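Local coordinates for hypothetical protein (Streptococcus pneumoniae, PDB 2HIY) that is of unknown function but belongs to the DUF1697 family, conserved among bacteria, and has two four-stranded antiparallel sheets of matching strand order, at residues 54-59 against 77-82; 103-108 against 172-177; 115-120 against 160-165. All coordinates share one frame; numbering follows the deposited sequence.

Interaction 1 of 3, residues 54-59 against 77-82; sequences DSKAQL and FSLLSL
Two groups hold Lys56 NZ: Leu79 O, to which it donates at 2.9 Å, and the carboxylate of Glu110, in a salt bridge. The carbonyl receives the ammonium at a C=O...N angle of 148°, with the donor tilted 32° from the carbonyl plane. Lys56 reaches that far because CG lies anti to the backbone N (chi1 -172°) and the chain stays extended all the way to NZ. The lysine and leucine chains run alongside each other head to tail, Lys56 CE 4.1 Å from Leu79 CD2. The same methyl, CD2, also meets Leu59 CB at 4.2 Å, and Tyr7 of the adjacent strand 5-10 and Phe50 of strand 47-52 beyond it also pack against Leu79. One leucine branch therefore serves the apolar part of the contact while its own backbone oxygen serves the polar part. The helix start is fixed by Ser55, whose OG accepts from Gln58 N at 3.1 Å as an N-cap; Ser55 N in turn donates to Asp54 OD1 from above the carboxylate plane. What results is a helix packed on an antiparallel sheet, as in alpha+beta folds, with the first turn of helix 56-70 against strand 78-81, an outermost strand within this chain.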
# COMPACT_ATOMS: atom_id res chain seq x y z
N ASP D 54 26.52 28.81 20.50
CA ASP D 54 26.82 29.51 19.26
C ASP D 54 25.61 30.39 18.87
O ASP D 54 24.48 30.11 19.29
CB ASP D 54 27.11 28.49 18.16
CG ASP D 54 28.02 29.03 17.07
OD1 ASP D 54 28.34 30.25 17.05
OD2 ASP D 54 28.41 28.22 16.20
N SER D 55 25.84 31.42 18.06
CA SER D 55 24.74 32.30 17.64
C SER D 55 23.79 31.50 16.77
O SER D 55 24.19 30.57 16.08
CB SER D 55 25.24 33.50 16.86
OG SER D 55 25.72 33.12 15.60
N LYS D 56 22.51 31.85 16.83
CA LYS D 56 21.54 31.14 15.98
C LYS D 56 21.89 31.25 14.51
O LYS D 56 21.76 30.29 13.78
CB LYS D 56 20.13 31.61 16.24
CG LYS D 56 19.15 30.71 15.49
CD LYS D 56 17.76 30.98 15.86
CE LYS D 56 16.88 29.98 15.09
NZ LYS D 56 15.48 30.32 15.29
N ALA D 57 22.37 32.42 14.07
CA ALA D 57 22.76 32.61 12.67
C ALA D 57 23.86 31.66 12.24
O ALA D 57 23.80 31.09 11.14
CB ALA D 57 23.16 34.05 12.43
N GLN D 58 24.84 31.45 13.11
CA GLN D 58 25.90 30.51 12.80
C GLN D 58 25.42 29.07 12.86
O GLN D 58 25.86 28.25 12.05
CB GLN D 58 27.13 30.73 13.68
CG GLN D 58 27.92 31.97 13.22
CD GLN D 58 29.15 32.32 14.04
OE1 GLN D 58 29.43 31.73 15.09
NE2 GLN D 58 29.89 33.32 13.56
N LEU D 59 24.50 28.77 13.79
CA LEU D 59 23.93 27.42 13.85
C LEU D 59 23.17 27.09 12.56
O LEU D 59 23.29 26.00 12.02
CB LEU D 59 23.00 27.24 15.06
CG LEU D 59 23.71 27.18 16.41
CD1 LEU D 59 22.69 27.27 17.49
CD2 LEU D 59 24.50 25.89 16.55
N PHE D 77 14.44 23.20 7.35
CA PHE D 77 14.35 22.70 8.71
C PHE D 77 13.82 23.80 9.61
O PHE D 77 13.99 24.99 9.32
CB PHE D 77 15.70 22.15 9.22
CG PHE D 77 16.84 23.15 9.18
CD1 PHE D 77 17.11 24.01 10.25
CD2 PHE D 77 17.72 23.14 8.12
CE1 PHE D 77 18.20 24.91 10.20
CE2 PHE D 77 18.82 24.03 8.08
CZ PHE D 77 19.05 24.91 9.12
N SER D 78 13.22 23.38 10.73
CA SER D 78 12.81 24.28 11.78
C SER D 78 13.86 24.21 12.89
O SER D 78 14.35 23.13 13.21
CB SER D 78 11.48 23.85 12.36
OG SER D 78 10.51 23.70 11.32
N LEU D 79 14.23 25.37 13.42
CA LEU D 79 15.18 25.43 14.53
C LEU D 79 14.64 26.42 15.53
O LEU D 79 14.47 27.62 15.23
CB LEU D 79 16.55 25.88 14.02
CG LEU D 79 17.65 25.89 15.10
CD1 LEU D 79 17.95 24.52 15.66
CD2 LEU D 79 18.92 26.51 14.53
N LEU D 80 14.35 25.93 16.73
CA LEU D 80 13.75 26.79 17.74
C LEU D 80 14.30 26.47 19.11
O LEU D 80 14.68 25.33 19.37
CB LEU D 80 12.22 26.63 17.73
CG LEU D 80 11.71 25.21 17.89
CD1 LEU D 80 11.06 25.04 19.25
CD2 LEU D 80 10.68 24.99 16.81
N SER D 81 14.28 27.45 20.00
CA SER D 81 14.83 27.26 21.33
C SER D 81 13.77 26.90 22.36
O SER D 81 12.57 27.10 22.15
CB SER D 81 15.52 28.55 21.78
OG SER D 81 14.55 29.56 21.92
N LEU D 82 14.22 26.44 23.53
CA LEU D 82 13.31 26.25 24.66
C LEU D 82 12.57 27.55 24.98
O LEU D 82 11.36 27.53 25.21
CB LEU D 82 14.08 25.75 25.89
CG LEU D 82 13.31 25.70 27.22
CD1 LEU D 82 12.16 24.69 27.20
CD2 LEU D 82 14.27 25.44 28.42

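Interaction 2 of 3, residues 103-108 against 172-177; sequences KDFLFY and KTFDKI
Phe105 and Phe107, two residues apart on strand 103-108, meet Phe174 of helix 172-177 in an aromatic cluster that packs the C-terminal helix against the second antiparallel sheet. The two segment axes approach to 8.4 Å with 56° between their directions. The tight part is Phe105 against Phe174. Atom CE1 of Phe174 sits over the centre of one Phe105 face, and CD1 beside it comes 3.5 Å from Phe105 CG; the planes make 51°, too oblique for a stack or an edge-to-face pair. Phe174 gets there with CG anti to the backbone N (chi1 176°), which lays the ring's CD1-CE1 side against the Phe105 face. Within the strand, Phe105 CD2 lies over the centre of a Phe107 face.

The Phe107 ring overlaps Phe174 less, touching it with CZ, 3.8 Å from Phe174 CD1, but it also meets Ile177. Its plane is nearly parallel to that of Phe174, yet offset so far, the centroids 6.0 Å apart, that little of one ring faces the other. Trp96 meets Phe174 edge-to-face, Phe139 does the same to Phe105, and Phe85 adds a further ring beside Phe174.

The loose side is toward solvent, where the chemistry changes. Lys172 is exposed and forms a salt bridge with Asp115 of a second subunit, while Lys103 NZ donates to the carbonyls of Trp96 and Arg98; the two ammonium groups stay 6.8 Å apart (Lys103 NZ to Lys172 NZ). At the far end of the cluster, Ile177 CD1 closes on the Phe107 ring, 3.9 Å from CE2.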
# COMPACT_ATOMS: atom_id res chain seq x y z
N LYS D 103 -5.37 17.38 15.57
CA LYS D 103 -4.72 18.65 15.86
C LYS D 103 -3.29 18.59 15.39
O LYS D 103 -2.58 17.67 15.78
CB LYS D 103 -4.77 18.96 17.34
CG LYS D 103 -6.20 19.20 17.87
CD LYS D 103 -6.23 19.51 19.36
CE LYS D 103 -5.86 18.28 20.19
NZ LYS D 103 -6.10 18.47 21.65
N ASP D 104 -2.89 19.52 14.56
CA ASP D 104 -1.54 19.58 14.02
C ASP D 104 -0.93 20.94 14.23
O ASP D 104 -1.64 21.95 14.25
CB ASP D 104 -1.58 19.23 12.54
CG ASP D 104 -2.13 17.83 12.33
OD1 ASP D 104 -1.45 16.86 12.74
OD2 ASP D 104 -3.26 17.68 11.81
N PHE D 105 0.40 20.96 14.37
CA PHE D 105 1.12 22.22 14.39
C PHE D 105 2.01 22.24 13.16
O PHE D 105 2.77 21.29 12.95
CB PHE D 105 1.96 22.37 15.65
CG PHE D 105 2.43 23.79 15.89
CD1 PHE D 105 1.55 24.72 16.40
CD2 PHE D 105 3.71 24.19 15.56
CE1 PHE D 105 1.95 26.01 16.63
CE2 PHE D 105 4.12 25.47 15.79
CZ PHE D 105 3.23 26.40 16.32
N LEU D 106 1.92 23.30 12.39
CA LEU D 106 2.74 23.47 11.19
C LEU D 106 3.90 24.40 11.56
O LEU D 106 3.72 25.62 11.60
CB LEU D 106 1.91 24.09 10.05
CG LEU D 106 0.82 23.21 9.42
CD1 LEU D 106 -0.30 22.90 10.43
CD2 LEU D 106 0.20 23.93 8.24
N PHE D 107 5.06 23.82 11.86
CA PHE D 107 6.20 24.64 12.30
C PHE D 107 6.82 25.36 11.11
O PHE D 107 7.12 24.75 10.07
CB PHE D 107 7.30 23.77 12.89
CG PHE D 107 7.03 23.28 14.29
CD1 PHE D 107 7.39 24.05 15.40
CD2 PHE D 107 6.49 21.99 14.53
CE1 PHE D 107 7.18 23.57 16.73
CE2 PHE D 107 6.30 21.51 15.84
CZ PHE D 107 6.64 22.31 16.92
N TYR D 108 7.02 26.67 11.26
CA TYR D 108 7.76 27.41 10.27
C TYR D 108 9.20 26.92 10.20
O TYR D 108 9.73 26.38 11.15
CB TYR D 108 7.72 28.90 10.61
CG TYR D 108 6.32 29.50 10.65
CD1 TYR D 108 5.33 29.13 9.72
CD2 TYR D 108 6.02 30.51 11.58
CE1 TYR D 108 4.04 29.74 9.76
CE2 TYR D 108 4.76 31.11 11.61
CZ TYR D 108 3.80 30.73 10.70
OH TYR D 108 2.56 31.37 10.74
N LYS D 172 0.33 15.70 19.84
CA LYS D 172 1.04 14.87 20.81
C LYS D 172 2.56 15.03 20.66
O LYS D 172 3.28 15.13 21.67
CB LYS D 172 0.59 13.41 20.68
CG LYS D 172 -0.78 13.18 21.28
CD LYS D 172 -1.13 11.70 21.40
CE LYS D 172 -2.32 11.49 22.36
NZ LYS D 172 -3.55 12.18 21.90
N THR D 173 3.04 15.10 19.42
CA THR D 173 4.46 15.31 19.18
C THR D 173 4.91 16.74 19.51
O THR D 173 6.01 16.96 20.02
CB THR D 173 4.83 14.90 17.75
OG1 THR D 173 4.38 13.56 17.53
CG2 THR D 173 6.33 15.00 17.50
N PHE D 174 4.03 17.72 19.24
CA PHE D 174 4.27 19.10 19.69
C PHE D 174 4.55 19.08 21.20
O PHE D 174 5.53 19.66 21.66
CB PHE D 174 3.03 19.93 19.33
CG PHE D 174 3.05 21.35 19.80
CD1 PHE D 174 3.47 22.37 18.95
CD2 PHE D 174 2.57 21.67 21.07
CE1 PHE D 174 3.42 23.69 19.38
CE2 PHE D 174 2.53 22.98 21.48
CZ PHE D 174 2.96 23.99 20.64
N ASP D 175 3.69 18.42 21.98
CA ASP D 175 3.92 18.32 23.42
C ASP D 175 5.27 17.69 23.72
O ASP D 175 6.05 18.22 24.53
CB ASP D 175 2.80 17.54 24.11
CG ASP D 175 1.50 18.31 24.18
OD1 ASP D 175 1.55 19.55 24.06
OD2 ASP D 175 0.45 17.68 24.36
N LYS D 176 5.55 16.57 23.07
CA LYS D 176 6.81 15.84 23.31
C LYS D 176 8.03 16.73 23.01
O LYS D 176 9.02 16.68 23.75
CB LYS D 176 6.86 14.55 22.49
CG LYS D 176 8.17 13.75 22.70
CD LYS D 176 8.29 13.29 24.14
CE LYS D 176 9.56 12.47 24.35
NZ LYS D 176 9.77 12.11 25.78
N ILE D 177 7.98 17.51 21.93
CA ILE D 177 9.02 18.48 21.63
C ILE D 177 9.25 19.42 22.82
O ILE D 177 10.38 19.64 23.22
CB ILE D 177 8.72 19.25 20.30
CG1 ILE D 177 8.92 18.31 19.12
CG2 ILE D 177 9.60 20.53 20.15
CD1 ILE D 177 8.17 18.71 17.84

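Interaction 3 of 3, residues 115-120 against 160-165; sequences DQVIAT and VPFYRH
Residues 160-163 make a type I beta turn opposite helix 115-120, bringing the CA of Phe162 within 6.7 Å of the CA of Val117, and the chain goes on into a short 3-10 stretch. Phe162 makes most of the contact on the turn side. Its ring takes Val117 CG1 over one face, 3.9 Å from the centroid and only 7° off the ring normal, a clean CH-pi contact, while Val160 CG2 covers the centre of the opposite face. The ring is thus held between a methyl from the helix and one from its own turn. The other Val117 branch, CG2, rests 3.8 Å from Phe162 CB. This joins helix 114-122, which follows strand 102-108, to the loop leading into strand 166-170, the neighbour of 102-108 at the outer side of the same antiparallel sheet. Thr120 approaches the ring differently: CG2 lies near its plane at the edge, 3.8 Å from CE2, and also reaches Val160 CG1 at 3.8 Å. That methyl points across because CG2 is anti to the backbone N, with OG1 beside that N (chi1 -64°). The carbonyl of Val160, at the start of the turn, accepts from Asn33 of a third subunit, whose Gln29 packs on Pro161.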
# COMPACT_ATOMS: atom_id res chain seq x y z
N ASP D 115 4.87 35.85 6.11
CA ASP D 115 3.77 36.64 5.62
C ASP D 115 3.11 36.05 4.36
O ASP D 115 1.90 36.14 4.19
CB ASP D 115 4.19 38.09 5.38
CG ASP D 115 4.30 38.89 6.68
OD1 ASP D 115 3.95 38.39 7.78
OD2 ASP D 115 4.68 40.07 6.56
N GLN D 116 3.93 35.45 3.48
CA GLN D 116 3.35 34.76 2.33
C GLN D 116 2.54 33.54 2.75
O GLN D 116 1.46 33.28 2.20
CB GLN D 116 4.43 34.39 1.32
CG GLN D 116 3.86 33.66 0.08
CD GLN D 116 2.84 34.48 -0.71
OE1 GLN D 116 1.59 34.35 -0.56
NE2 GLN D 116 3.36 35.32 -1.59
N VAL D 117 3.06 32.79 3.72
CA VAL D 117 2.30 31.64 4.24
C VAL D 117 0.96 32.07 4.82
O VAL D 117 -0.08 31.49 4.50
CB VAL D 117 3.11 30.90 5.32
CG1 VAL D 117 2.27 29.79 5.98
CG2 VAL D 117 4.38 30.30 4.70
N ILE D 118 0.97 33.16 5.59
CA ILE D 118 -0.29 33.65 6.16
C ILE D 118 -1.27 34.03 5.05
O ILE D 118 -2.44 33.70 5.09
CB ILE D 118 0.01 34.85 7.08
CG1 ILE D 118 0.77 34.38 8.34
CG2 ILE D 118 -1.27 35.54 7.49
CD1 ILE D 118 1.30 35.54 9.22
N ALA D 119 -0.76 34.74 4.03
CA ALA D 119 -1.68 35.18 2.97
C ALA D 119 -2.27 33.99 2.24
O ALA D 119 -3.47 33.93 1.96
CB ALA D 119 -0.96 36.12 1.98
N THR D 120 -1.44 33.00 1.96
CA THR D 120 -1.92 31.80 1.28
C THR D 120 -2.94 31.05 2.14
O THR D 120 -4.01 30.71 1.65
CB THR D 120 -0.74 30.91 0.94
OG1 THR D 120 0.09 31.61 0.00
CG2 THR D 120 -1.21 29.58 0.30
N VAL D 160 -0.17 23.92 -1.94
CA VAL D 160 0.48 25.21 -1.60
C VAL D 160 1.99 25.16 -1.82
O VAL D 160 2.63 24.12 -1.61
CB VAL D 160 0.17 25.66 -0.13
CG1 VAL D 160 -1.37 25.83 0.10
CG2 VAL D 160 0.83 24.73 0.90
N PRO D 161 2.58 26.26 -2.28
CA PRO D 161 4.02 26.31 -2.49
C PRO D 161 4.83 26.12 -1.21
O PRO D 161 5.97 25.68 -1.30
CB PRO D 161 4.23 27.72 -3.10
CG PRO D 161 2.92 28.08 -3.67
CD PRO D 161 1.90 27.48 -2.77
N PHE D 162 4.26 26.41 -0.05
CA PHE D 162 5.03 26.35 1.18
C PHE D 162 5.11 24.96 1.79
O PHE D 162 5.77 24.77 2.81
CB PHE D 162 4.51 27.42 2.20
CG PHE D 162 3.14 27.13 2.80
CD1 PHE D 162 2.98 26.18 3.80
CD2 PHE D 162 2.02 27.89 2.42
CE1 PHE D 162 1.72 25.92 4.35
CE2 PHE D 162 0.77 27.65 2.97
CZ PHE D 162 0.62 26.67 3.96
N TYR D 163 4.43 23.97 1.21
CA TYR D 163 4.32 22.70 1.85
C TYR D 163 5.63 22.04 2.27
O TYR D 163 5.71 21.51 3.40
CB TYR D 163 3.55 21.74 0.92
CG TYR D 163 3.25 20.42 1.56
CD1 TYR D 163 2.20 20.31 2.46
CD2 TYR D 163 4.02 19.28 1.28
CE1 TYR D 163 1.90 19.10 3.08
CE2 TYR D 163 3.71 18.04 1.90
CZ TYR D 163 2.65 17.99 2.79
OH TYR D 163 2.31 16.80 3.42
N ARG D 164 6.63 22.07 1.40
CA ARG D 164 7.91 21.43 1.72
C ARG D 164 8.76 22.30 2.62
O ARG D 164 9.91 21.94 2.94
CB ARG D 164 8.65 21.07 0.44
CG ARG D 164 7.97 19.93 -0.35
CD ARG D 164 8.62 19.67 -1.73
NE ARG D 164 10.08 19.74 -1.71
CZ ARG D 164 10.88 18.72 -1.45
NH1 ARG D 164 10.37 17.51 -1.21
NH2 ARG D 164 12.20 18.91 -1.43
N HIS D 165 8.23 23.46 3.03
CA HIS D 165 8.96 24.43 3.86
C HIS D 165 8.26 24.66 5.18
O HIS D 165 8.46 25.70 5.82
CB HIS D 165 9.16 25.71 3.07
CG HIS D 165 9.97 25.48 1.85
ND1 HIS D 165 9.42 25.22 0.62
CD2 HIS D 165 11.31 25.34 1.72
CE1 HIS D 165 10.39 24.98 -0.24
NE2 HIS D 165 11.54 25.06 0.39

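Interaction 2 is the core contact: its touching residues are all buried, and its centre is about 7 Å from the centre of the chain, against about 13 and 14 Å for the centres of interactions 1 and 3. Those two each include a partly exposed residue (Lys56, Thr120), and interaction 3 borders a third subunit. Interaction 2 is wholly apolar, mainly ring against ring; interaction 1 adds a charged hydrogen bond, and interaction 3 sets a ring between two methyl groups. Interactions 1 and 2 belong to different sheets yet touch, through a probable Ser78 OG to Tyr108 O hydrogen bond (2.8 Å). Strand 102-108 of interaction 2 precedes helix 114-122 of interaction 3, and Tyr108 packs against Val117 and Ile118.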